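Local coordinates for COG1633: Uncharacterized conserved protein (Magnetospirillum magnetotacticum, PDB 2OH3) that is of unconfirmed function but, as a rubrerythrin-like four-helix-bundle protein of the ferritin clan, binds metal, here zinc, at residues Ala11-Ala20 / Leu69-Lys77; Leu91-Arg99 / Trp145-Ser153. One frame throughout, in Å; residues are numbered along the deposited sequence. Where two conformers were deposited one is given.

Interaction 1 of 2, residues Ala11-Ala20 / Leu69-Lys77; sequences AHAIALETEA and LMSWQYRWK. With IMD (imidazole), chain C.
Ala-15 sets its methyl over one face of the Tyr-74 ring, with CB 3.5 Å from Tyr-74 CG. The ring lies against the helix because chi1 (64°) puts CG between the backbone N and the carbonyl carbon. One turn back along the helix, His-12 receives the CD1 branch of Leu-69 over the middle of its imidazole, a CH-pi contact (CD1 to ring centroid 3.9 Å), while Leu-69 CG packs on the Ala-11 methyl. At the rim of the ring a water lies in the ring plane, its O 2.7 Å from His-12 NE2, and accepts a hydrogen bond from Gln-73 NE2; His-12 ND1 is held by Glu-8 O. At the far end Glu-19, bent at chi2 (77°), brings CG to 3.4 Å from Trp-76 CD1. Its carboxylate takes the one direct hydrogen bond between the segments, Trp-76 N to Glu-19 OE2 at 2.9 Å, arriving 35° out of the carboxylate plane. The same OE2 pairs with Arg-75 of the second subunit and OE1 with Arg-23, so this buried acid is probably ionised. A second water joins Trp-76 NE1 to Leu-16 O. On the helix face turned from the loop, a bound imidazole, probably from the crystallisation liquor, donates from N3 to Glu-17 OE1 (2.7 Å). The arrangement is that of the long crossover connection of ferritin-like proteins, laid along helix 6-33 and here reaching the dimer interface.

Interaction 2 of 2, residues Leu91-Arg99 / Trp145-Ser153; sequences LMTPYHALR and WIEKTPRPS
Tyr-95 holds its ring between two arginine chains: Arg-151 CD sits over one face and Arg-99 CG over the opposite one. With CG trans to its backbone N (chi1 179°), Tyr-95 swings out toward the 145-153 segment. Arg-151 is bent at chi2 (-44°), folding the chain back across the tyrosine, its guanidinium 27° from parallel with the ring and CZ 3.6 Å from Tyr-95 CE1. That flat group is held at its edge, as NH1 donates to Ile-146 O and to Thr-149 O, each at 2.6 Å. Pro-152 abuts the other end of Tyr-95, CD 3.7 Å from Tyr-95 CB. Deeper in, Leu-98 and Thr-149 meet tip to tip, CD1 3.3 Å from OG1. The threonine hydroxyl is turned back to donate a hydrogen bond to Trp-145 O, 2.7 Å from Thr-149 OG1, while CG2 faces the Tyr-95 backbone. Ile-146 splits its branches, CG1 against Leu-98 CB and CG2 against Tyr-95 CE1. A water links the segments, accepting from Tyr-95 N and donating to Pro-150 O. Direct contact is thus mainly apolar, apart from the arginine's flat group on the tyrosine ring, while its hydrogen bonds stay within 145-153 and tie down the turn ending helix 122-148.

From the N terminus, helix 6-33 turns back into helix 37-61, and the connection that follows returns to helix 6-33 at interaction 1, closing a loop of 48 residues. The chain then runs on to helix 94-118, whose start is met by the end of helix 122-148 in interaction 2, closing a second loop of 45. The two loops follow in series, neither nested nor crossed, and their centres lie 25 Å apart on opposite sides of the chain's centre. Interaction 1 ties the crossover to the first helix; interaction 2 pins together one end of the helix pair that carries the zinc ligands Glu-105, Glu-135 and His-138.

Interaction 1 of 2, residues Ala11-Ala20 / Leu69-Lys77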
loop_
_atom_site.group_PDB
_atom_site.type_symbol
_atom_site.label_atom_id
_atom_site.label_comp_id
_atom_site.label_asym_id
_atom_site.label_seq_id
_atom_site.Cartn_x
_atom_site.Cartn_y
_atom_site.Cartn_z
ATOM N N ALA A 11 12.625 -12.645 3.436
ATOM C CA ALA A 11 11.928 -11.417 3.851
ATOM C C ALA A 11 10.970 -10.959 2.787
ATOM O O ALA A 11 9.832 -10.561 3.091
ATOM C CB ALA A 11 12.923 -10.290 4.210
ATOM N N HIS A 12 11.404 -11.024 1.532
ATOM C CA HIS A 12 10.526 -10.684 0.430
ATOM C C HIS A 12 9.340 -11.649 0.362
ATOM O O HIS A 12 8.171 -11.258 0.345
ATOM C CB HIS A 12 11.277 -10.678 -0.896
ATOM C CG HIS A 12 11.896 -9.363 -1.235
ATOM N ND1 HIS A 12 13.124 -8.958 -0.735
ATOM C CD2 HIS A 12 11.480 -8.367 -2.057
ATOM C CE1 HIS A 12 13.425 -7.767 -1.221
ATOM N NE2 HIS A 12 12.445 -7.385 -2.020
ATOM N N ALA A 13 9.630 -12.928 0.361
ATOM C CA ALA A 13 8.584 -13.915 0.286
ATOM C C ALA A 13 7.540 -13.789 1.396
ATOM O O ALA A 13 6.340 -13.876 1.120
ATOM C CB ALA A 13 9.203 -15.317 0.247
ATOM N N ILE A 14 7.960 -13.584 2.647
ATOM C CA ILE A 14 7.020 -13.436 3.746
ATOM C C ILE A 14 6.148 -12.195 3.540
ATOM O O ILE A 14 4.946 -12.191 3.796
ATOM C CB ILE A 14 7.732 -13.296 5.104
ATOM C CG1 ILE A 14 8.351 -14.616 5.488
ATOM C CG2 ILE A 14 6.748 -12.932 6.194
ATOM C CD1 ILE A 14 9.234 -14.533 6.731
ATOM N N ALA A 15 6.780 -11.123 3.130
ATOM C CA ALA A 15 6.075 -9.871 2.999
ATOM C C ALA A 15 5.073 -9.975 1.879
ATOM O O ALA A 15 3.962 -9.462 2.005
ATOM C CB ALA A 15 7.049 -8.730 2.795
ATOM N N LEU A 16 5.461 -10.624 0.789
ATOM C CA LEU A 16 4.580 -10.805 -0.372
ATOM C C LEU A 16 3.349 -11.597 0.001
ATOM O O LEU A 16 2.256 -11.282 -0.449
ATOM C CB LEU A 16 5.285 -11.490 -1.559
ATOM C CG LEU A 16 6.288 -10.617 -2.349
ATOM C CD1 LEU A 16 7.184 -11.431 -3.314
ATOM C CD2 LEU A 16 5.603 -9.463 -3.116
ATOM N N GLU A 17 3.530 -12.612 0.844
ATOM C CA GLU A 17 2.447 -13.467 1.323
ATOM C C GLU A 17 1.562 -12.833 2.384
ATOM O O GLU A 17 0.351 -12.981 2.336
ATOM C CB GLU A 17 3.020 -14.784 1.878
ATOM C CG GLU A 17 3.559 -15.702 0.772
ATOM C CD GLU A 17 2.464 -16.052 -0.259
ATOM O OE1 GLU A 17 1.280 -15.771 0.060
ATOM O OE2 GLU A 17 2.766 -16.554 -1.375
ATOM N N THR A 18 2.139 -12.145 3.347
ATOM C CA THR A 18 1.345 -11.360 4.274
ATOM C C THR A 18 0.456 -10.348 3.513
ATOM O O THR A 18 -0.751 -10.222 3.768
ATOM C CB THR A 18 2.279 -10.640 5.275
ATOM O OG1 THR A 18 3.083 -11.627 5.929
ATOM C CG2 THR A 18 1.503 -9.884 6.328
ATOM N N GLU A 19 1.060 -9.664 2.550
ATOM C CA GLU A 19 0.331 -8.729 1.727
ATOM C C GLU A 19 -0.774 -9.455 0.957
ATOM O O GLU A 19 -1.899 -9.025 1.008
ATOM C CB GLU A 19 1.277 -7.960 0.786
ATOM C CG GLU A 19 0.559 -7.098 -0.244
ATOM C CD GLU A 19 0.001 -5.778 0.302
ATOM O OE1 GLU A 19 0.005 -5.544 1.520
ATOM O OE2 GLU A 19 -0.426 -4.914 -0.509
ATOM N N ALA A 20 -0.470 -10.541 0.253
ATOM C CA ALA A 20 -1.486 -11.263 -0.520
ATOM C C ALA A 20 -2.669 -11.707 0.332
ATOM O O ALA A 20 -3.815 -11.538 -0.059
ATOM C CB ALA A 20 -0.902 -12.446 -1.235
ATOM N N LEU A 69 11.913 -4.701 5.261
ATOM C CA LEU A 69 11.735 -4.199 3.902
ATOM C C LEU A 69 10.900 -2.932 3.902
ATOM O O LEU A 69 10.107 -2.702 4.815
ATOM C CB LEU A 69 10.968 -5.227 3.071
ATOM C CG LEU A 69 11.579 -6.601 2.925
ATOM C CD1 LEU A 69 10.760 -7.338 1.892
ATOM C CD2 LEU A 69 13.025 -6.501 2.501
HETATM N N MSE A 70 11.071 -2.134 2.858
HETATM C CA MSE A 70 10.254 -0.943 2.651
HETATM C C MSE A 70 8.955 -1.341 1.960
HETATM O O MSE A 70 8.941 -2.257 1.152
HETATM C CB MSE A 70 11.010 0.063 1.797
HETATM C CG MSE A 70 12.366 0.484 2.373
HETATM SE SE MSE A 70 12.253 1.481 4.015
HETATM C CE MSE A 70 12.308 0.139 5.298
ATOM N N SER A 71 7.865 -0.651 2.295
ATOM C CA SER A 71 6.540 -0.951 1.774
ATOM C C SER A 71 6.490 -1.150 0.261
ATOM O O SER A 71 5.781 -2.038 -0.207
ATOM C CB SER A 71 5.550 0.131 2.189
ATOM O OG SER A 71 6.027 1.424 1.868
ATOM N N TRP A 72 7.218 -0.330 -0.505
ATOM C CA TRP A 72 7.155 -0.431 -1.969
ATOM C C TRP A 72 7.810 -1.710 -2.465
ATOM O O TRP A 72 7.531 -2.131 -3.566
ATOM C CB TRP A 72 7.726 0.808 -2.699
ATOM C CG TRP A 72 9.024 1.238 -2.169
ATOM C CD1 TRP A 72 10.273 0.806 -2.538
ATOM C CD2 TRP A 72 9.207 2.154 -1.113
ATOM N NE1 TRP A 72 11.232 1.427 -1.756
ATOM C CE2 TRP A 72 10.586 2.258 -0.876
ATOM C CE3 TRP A 72 8.325 2.892 -0.330
ATOM C CZ2 TRP A 72 11.091 3.076 0.103
ATOM C CZ3 TRP A 72 8.825 3.702 0.632
ATOM C CH2 TRP A 72 10.177 3.800 0.849
ATOM N N GLN A 73 8.618 -2.377 -1.646
ATOM C CA GLN A 73 9.195 -3.656 -2.055
ATOM C C GLN A 73 8.216 -4.817 -2.085
ATOM O O GLN A 73 8.555 -5.886 -2.591
ATOM C CB GLN A 73 10.382 -4.034 -1.156
ATOM C CG GLN A 73 11.434 -2.954 -1.077
ATOM C CD GLN A 73 12.667 -3.378 -0.319
ATOM O OE1 GLN A 73 12.836 -3.025 0.833
ATOM N NE2 GLN A 73 13.543 -4.127 -0.974
ATOM N N TYR A 74 7.033 -4.677 -1.499
ATOM C CA TYR A 74 6.156 -5.848 -1.400
ATOM C C TYR A 74 4.668 -5.533 -1.547
ATOM O O TYR A 74 3.923 -6.419 -1.881
ATOM C CB TYR A 74 6.435 -6.653 -0.100
ATOM C CG TYR A 74 6.125 -5.836 1.142
ATOM C CD1 TYR A 74 4.812 -5.719 1.593
ATOM C CD2 TYR A 74 7.122 -5.109 1.821
ATOM C CE1 TYR A 74 4.499 -4.946 2.662
ATOM C CE2 TYR A 74 6.791 -4.331 2.944
ATOM C CZ TYR A 74 5.465 -4.270 3.334
ATOM O OH TYR A 74 5.048 -3.533 4.394
ATOM N N ARG A 75 4.234 -4.300 -1.285
ATOM C CA ARG A 75 2.805 -3.960 -1.416
ATOM C C ARG A 75 2.283 -4.155 -2.847
ATOM O O ARG A 75 2.954 -3.835 -3.819
ATOM C CB ARG A 75 2.528 -2.536 -0.992
ATOM C CG ARG A 75 2.458 -2.322 0.481
ATOM C CD ARG A 75 2.077 -0.911 0.754
ATOM N NE ARG A 75 1.739 -0.729 2.158
ATOM C CZ ARG A 75 1.219 0.374 2.650
ATOM N NH1 ARG A 75 1.080 1.429 1.890
ATOM N NH2 ARG A 75 0.925 0.451 3.937
ATOM N N TRP A 76 1.052 -4.633 -2.971
ATOM C CA TRP A 76 0.344 -4.534 -4.247
ATOM C C TRP A 76 0.274 -3.099 -4.730
ATOM O O TRP A 76 0.202 -2.146 -3.927
ATOM C CB TRP A 76 -1.066 -5.112 -4.119
ATOM C CG TRP A 76 -1.104 -6.596 -3.999
ATOM C CD1 TRP A 76 -0.103 -7.435 -3.542
ATOM C CD2 TRP A 76 -2.226 -7.440 -4.272
ATOM N NE1 TRP A 76 -0.542 -8.743 -3.553
ATOM C CE2 TRP A 76 -1.844 -8.768 -3.976
ATOM C CE3 TRP A 76 -3.512 -7.202 -4.753
ATOM C CZ2 TRP A 76 -2.685 -9.848 -4.174
ATOM C CZ3 TRP A 76 -4.355 -8.282 -4.951
ATOM C CH2 TRP A 76 -3.933 -9.589 -4.659
ATOM N N LYS A 77 0.318 -2.932 -6.051
ATOM C CA LYS A 77 0.226 -1.617 -6.697
ATOM C C LYS A 77 -1.145 -1.052 -6.368
ATOM O O LYS A 77 -2.086 -1.785 -6.197
ATOM C CB LYS A 77 0.396 -1.761 -8.223
ATOM C CG LYS A 77 1.072 -0.614 -8.958
ATOM C CD LYS A 77 0.568 -0.492 -10.449
ATOM C CE LYS A 77 1.202 0.675 -11.235
ATOM N NZ LYS A 77 2.712 0.600 -11.426
HETATM N N1 IMD C . -0.778 -16.062 -4.363
HETATM C C2 IMD C . 0.297 -16.102 -3.573
HETATM N N3 IMD C . -0.156 -16.005 -2.268
HETATM C C4 IMD C . -1.483 -15.904 -2.274
HETATM C C5 IMD C . -1.880 -15.950 -3.582
HETATM O O HOH W 1 12.707 -5.301 -3.676
HETATM O O HOH W 2 1.842 -10.489 -3.069
#

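Interaction 2 of 2, residues Leu91-Arg99 / Trp145-Ser153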
loop_
_atom_site.group_PDB
_atom_site.type_symbol
_atom_site.label_atom_id
_atom_site.label_comp_id
_atom_site.label_asym_id
_atom_site.label_seq_id
_atom_site.Cartn_x
_atom_site.Cartn_y
_atom_site.Cartn_z
ATOM N N LEU A 91 -13.619 -1.680 -8.147
ATOM C CA LEU A 91 -13.142 -2.987 -7.690
ATOM C C LEU A 91 -14.240 -3.895 -7.167
ATOM O O LEU A 91 -13.987 -5.077 -6.961
ATOM C CB LEU A 91 -12.058 -2.835 -6.629
ATOM C CG LEU A 91 -10.641 -2.512 -7.102
ATOM C CD1 LEU A 91 -9.691 -2.605 -5.917
ATOM C CD2 LEU A 91 -10.190 -3.477 -8.183
HETATM N N MSE A 92 -15.448 -3.367 -6.974
HETATM C CA MSE A 92 -16.600 -4.207 -6.640
HETATM C C MSE A 92 -17.112 -5.103 -7.793
HETATM O O MSE A 92 -17.881 -6.027 -7.552
HETATM C CB MSE A 92 -17.728 -3.353 -6.047
HETATM C CG MSE A 92 -17.386 -2.830 -4.623
ATOM N N THR A 93 -16.695 -4.863 -9.034
ATOM C CA THR A 93 -17.101 -5.741 -10.110
ATOM C C THR A 93 -16.093 -6.866 -10.261
ATOM O O THR A 93 -14.897 -6.624 -10.234
ATOM C CB THR A 93 -17.210 -5.023 -11.468
ATOM O OG1 THR A 93 -15.906 -4.824 -12.006
ATOM C CG2 THR A 93 -17.853 -3.693 -11.328
ATOM N N PRO A 94 -16.566 -8.111 -10.451
ATOM C CA PRO A 94 -15.628 -9.230 -10.587
ATOM C C PRO A 94 -14.547 -9.079 -11.638
ATOM O O PRO A 94 -13.409 -9.429 -11.380
ATOM C CB PRO A 94 -16.538 -10.412 -10.929
ATOM C CG PRO A 94 -17.805 -10.085 -10.357
ATOM C CD PRO A 94 -17.962 -8.583 -10.499
ATOM N N TYR A 95 -14.877 -8.540 -12.804
ATOM C CA TYR A 95 -13.885 -8.374 -13.852
ATOM C C TYR A 95 -12.685 -7.526 -13.355
ATOM O O TYR A 95 -11.511 -7.880 -13.589
ATOM C CB TYR A 95 -14.505 -7.742 -15.098
ATOM C CG TYR A 95 -13.516 -7.520 -16.220
ATOM C CD1 TYR A 95 -12.924 -8.602 -16.876
ATOM C CD2 TYR A 95 -13.172 -6.234 -16.634
ATOM C CE1 TYR A 95 -12.003 -8.411 -17.905
ATOM C CE2 TYR A 95 -12.261 -6.029 -17.663
ATOM C CZ TYR A 95 -11.682 -7.124 -18.292
ATOM O OH TYR A 95 -10.777 -6.933 -19.304
ATOM N N HIS A 96 -12.980 -6.426 -12.658
ATOM C CA HIS A 96 -11.928 -5.520 -12.202
ATOM C C HIS A 96 -11.123 -6.050 -11.013
ATOM O O HIS A 96 -9.916 -5.820 -10.928
ATOM C CB HIS A 96 -12.520 -4.147 -11.892
ATOM C CG HIS A 96 -12.938 -3.385 -13.115
ATOM N ND1 HIS A 96 -14.093 -2.633 -13.165
ATOM C CD2 HIS A 96 -12.348 -3.250 -14.326
ATOM C CE1 HIS A 96 -14.192 -2.067 -14.354
ATOM N NE2 HIS A 96 -13.149 -2.428 -15.078
ATOM N N ALA A 97 -11.759 -6.787 -10.109
ATOM C CA ALA A 97 -11.054 -7.367 -8.977
ATOM C C ALA A 97 -10.095 -8.467 -9.434
ATOM O O ALA A 97 -8.923 -8.531 -8.985
ATOM C CB ALA A 97 -12.061 -7.867 -7.941
ATOM N N LEU A 98 -10.565 -9.309 -10.352
ATOM C CA LEU A 98 -9.761 -10.392 -10.853
ATOM C C LEU A 98 -8.531 -9.883 -11.595
ATOM O O LEU A 98 -7.461 -10.466 -11.492
ATOM C CB LEU A 98 -10.564 -11.270 -11.801
ATOM C CG LEU A 98 -11.613 -12.250 -11.335
ATOM C CD1 LEU A 98 -12.493 -12.695 -12.540
ATOM C CD2 LEU A 98 -10.978 -13.462 -10.664
ATOM N N ARG A 99 -8.712 -8.857 -12.427
ATOM C CA ARG A 99 -7.601 -8.268 -13.157
ATOM C C ARG A 99 -6.593 -7.604 -12.228
ATOM O O ARG A 99 -5.420 -7.643 -12.494
ATOM C CB ARG A 99 -8.104 -7.260 -14.171
ATOM C CG ARG A 99 -8.671 -7.979 -15.425
ATOM C CD ARG A 99 -8.778 -7.120 -16.683
ATOM N NE ARG A 99 -7.507 -6.706 -17.280
ATOM C CZ ARG A 99 -6.600 -7.510 -17.853
ATOM N NH1 ARG A 99 -6.738 -8.844 -17.895
ATOM N NH2 ARG A 99 -5.506 -6.970 -18.371
ATOM N N TRP A 145 -10.489 -17.547 -15.360
ATOM C CA TRP A 145 -11.630 -16.878 -14.738
ATOM C C TRP A 145 -12.031 -15.626 -15.484
ATOM O O TRP A 145 -13.212 -15.412 -15.757
ATOM C CB TRP A 145 -11.348 -16.579 -13.265
ATOM C CG TRP A 145 -11.787 -17.718 -12.468
ATOM C CD1 TRP A 145 -11.032 -18.790 -12.060
ATOM C CD2 TRP A 145 -13.129 -17.980 -12.047
ATOM N NE1 TRP A 145 -11.828 -19.699 -11.390
ATOM C CE2 TRP A 145 -13.122 -19.226 -11.374
ATOM C CE3 TRP A 145 -14.337 -17.267 -12.143
ATOM C CZ2 TRP A 145 -14.292 -19.779 -10.799
ATOM C CZ3 TRP A 145 -15.495 -17.822 -11.581
ATOM C CH2 TRP A 145 -15.459 -19.055 -10.917
ATOM N N ILE A 146 -11.040 -14.817 -15.820
ATOM C CA ILE A 146 -11.271 -13.567 -16.512
ATOM C C ILE A 146 -11.991 -13.879 -17.836
ATOM O O ILE A 146 -12.970 -13.226 -18.169
ATOM C CB ILE A 146 -9.930 -12.783 -16.667
ATOM C CG1 ILE A 146 -9.523 -12.191 -15.325
ATOM C CG2 ILE A 146 -10.032 -11.650 -17.669
ATOM C CD1 ILE A 146 -8.076 -11.892 -15.209
ATOM N N GLU A 147 -11.537 -14.903 -18.561
ATOM C CA GLU A 147 -12.230 -15.392 -19.774
ATOM C C GLU A 147 -13.740 -15.611 -19.615
ATOM O O GLU A 147 -14.515 -15.234 -20.468
ATOM C CB GLU A 147 -11.653 -16.745 -20.179
ATOM C CG GLU A 147 -10.412 -16.714 -20.999
ATOM C CD GLU A 147 -10.281 -17.989 -21.816
ATOM O OE1 GLU A 147 -9.774 -18.995 -21.270
ATOM O OE2 GLU A 147 -10.709 -17.991 -23.000
ATOM N N LYS A 148 -14.144 -16.254 -18.527
ATOM C CA LYS A 148 -15.538 -16.644 -18.317
ATOM C C LYS A 148 -16.363 -15.533 -17.629
ATOM O O LYS A 148 -17.587 -15.634 -17.478
ATOM C CB LYS A 148 -15.591 -17.957 -17.513
ATOM C CG LYS A 148 -14.849 -19.128 -18.195
ATOM C CD LYS A 148 -15.655 -19.718 -19.377
ATOM C CE LYS A 148 -14.822 -20.627 -20.329
ATOM N NZ LYS A 148 -14.633 -20.053 -21.719
ATOM N N THR A 149 -15.686 -14.468 -17.228
ATOM C CA THR A 149 -16.297 -13.414 -16.445
ATOM C C THR A 149 -16.857 -12.316 -17.362
ATOM O O THR A 149 -16.113 -11.716 -18.111
ATOM C CB THR A 149 -15.268 -12.800 -15.482
ATOM O OG1 THR A 149 -14.889 -13.775 -14.494
ATOM C CG2 THR A 149 -15.852 -11.607 -14.786
ATOM N N PRO A 150 -18.167 -12.024 -17.277
ATOM C CA PRO A 150 -18.707 -11.001 -18.186
ATOM C C PRO A 150 -18.172 -9.600 -17.873
ATOM O O PRO A 150 -17.857 -9.304 -16.723
ATOM C CB PRO A 150 -20.224 -11.072 -17.954
ATOM C CG PRO A 150 -20.385 -11.601 -16.566
ATOM C CD PRO A 150 -19.192 -12.547 -16.353
ATOM N N ARG A 151 -18.070 -8.759 -18.899
ATOM C CA ARG A 151 -17.526 -7.413 -18.755
ATOM C C ARG A 151 -18.640 -6.458 -18.336
ATOM O O ARG A 151 -19.670 -6.401 -18.999
ATOM C CB ARG A 151 -16.935 -6.922 -20.082
ATOM C CG ARG A 151 -16.138 -7.957 -20.865
ATOM C CD ARG A 151 -15.214 -8.727 -19.973
ATOM N NE ARG A 151 -14.075 -9.293 -20.695
ATOM C CZ ARG A 151 -13.514 -10.468 -20.408
ATOM N NH1 ARG A 151 -13.967 -11.201 -19.409
ATOM N NH2 ARG A 151 -12.478 -10.908 -21.110
ATOM N N PRO A 152 -18.439 -5.692 -17.253
ATOM C CA PRO A 152 -19.469 -4.755 -16.792
ATOM C C PRO A 152 -19.520 -3.460 -17.625
ATOM O O PRO A 152 -18.567 -3.144 -18.334
ATOM C CB PRO A 152 -19.024 -4.448 -15.367
ATOM C CG PRO A 152 -17.561 -4.527 -15.445
ATOM C CD PRO A 152 -17.236 -5.630 -16.411
ATOM N N SER A 153 -20.623 -2.726 -17.543
ATOM C CA SER A 153 -20.731 -1.423 -18.210
ATOM C C SER A 153 -20.916 -0.305 -17.170
ATOM O O SER A 153 -21.701 -0.448 -16.233
ATOM C CB SER A 153 -21.878 -1.435 -19.226
HETATM O O HOH W 3 -17.518 -8.371 -13.882
#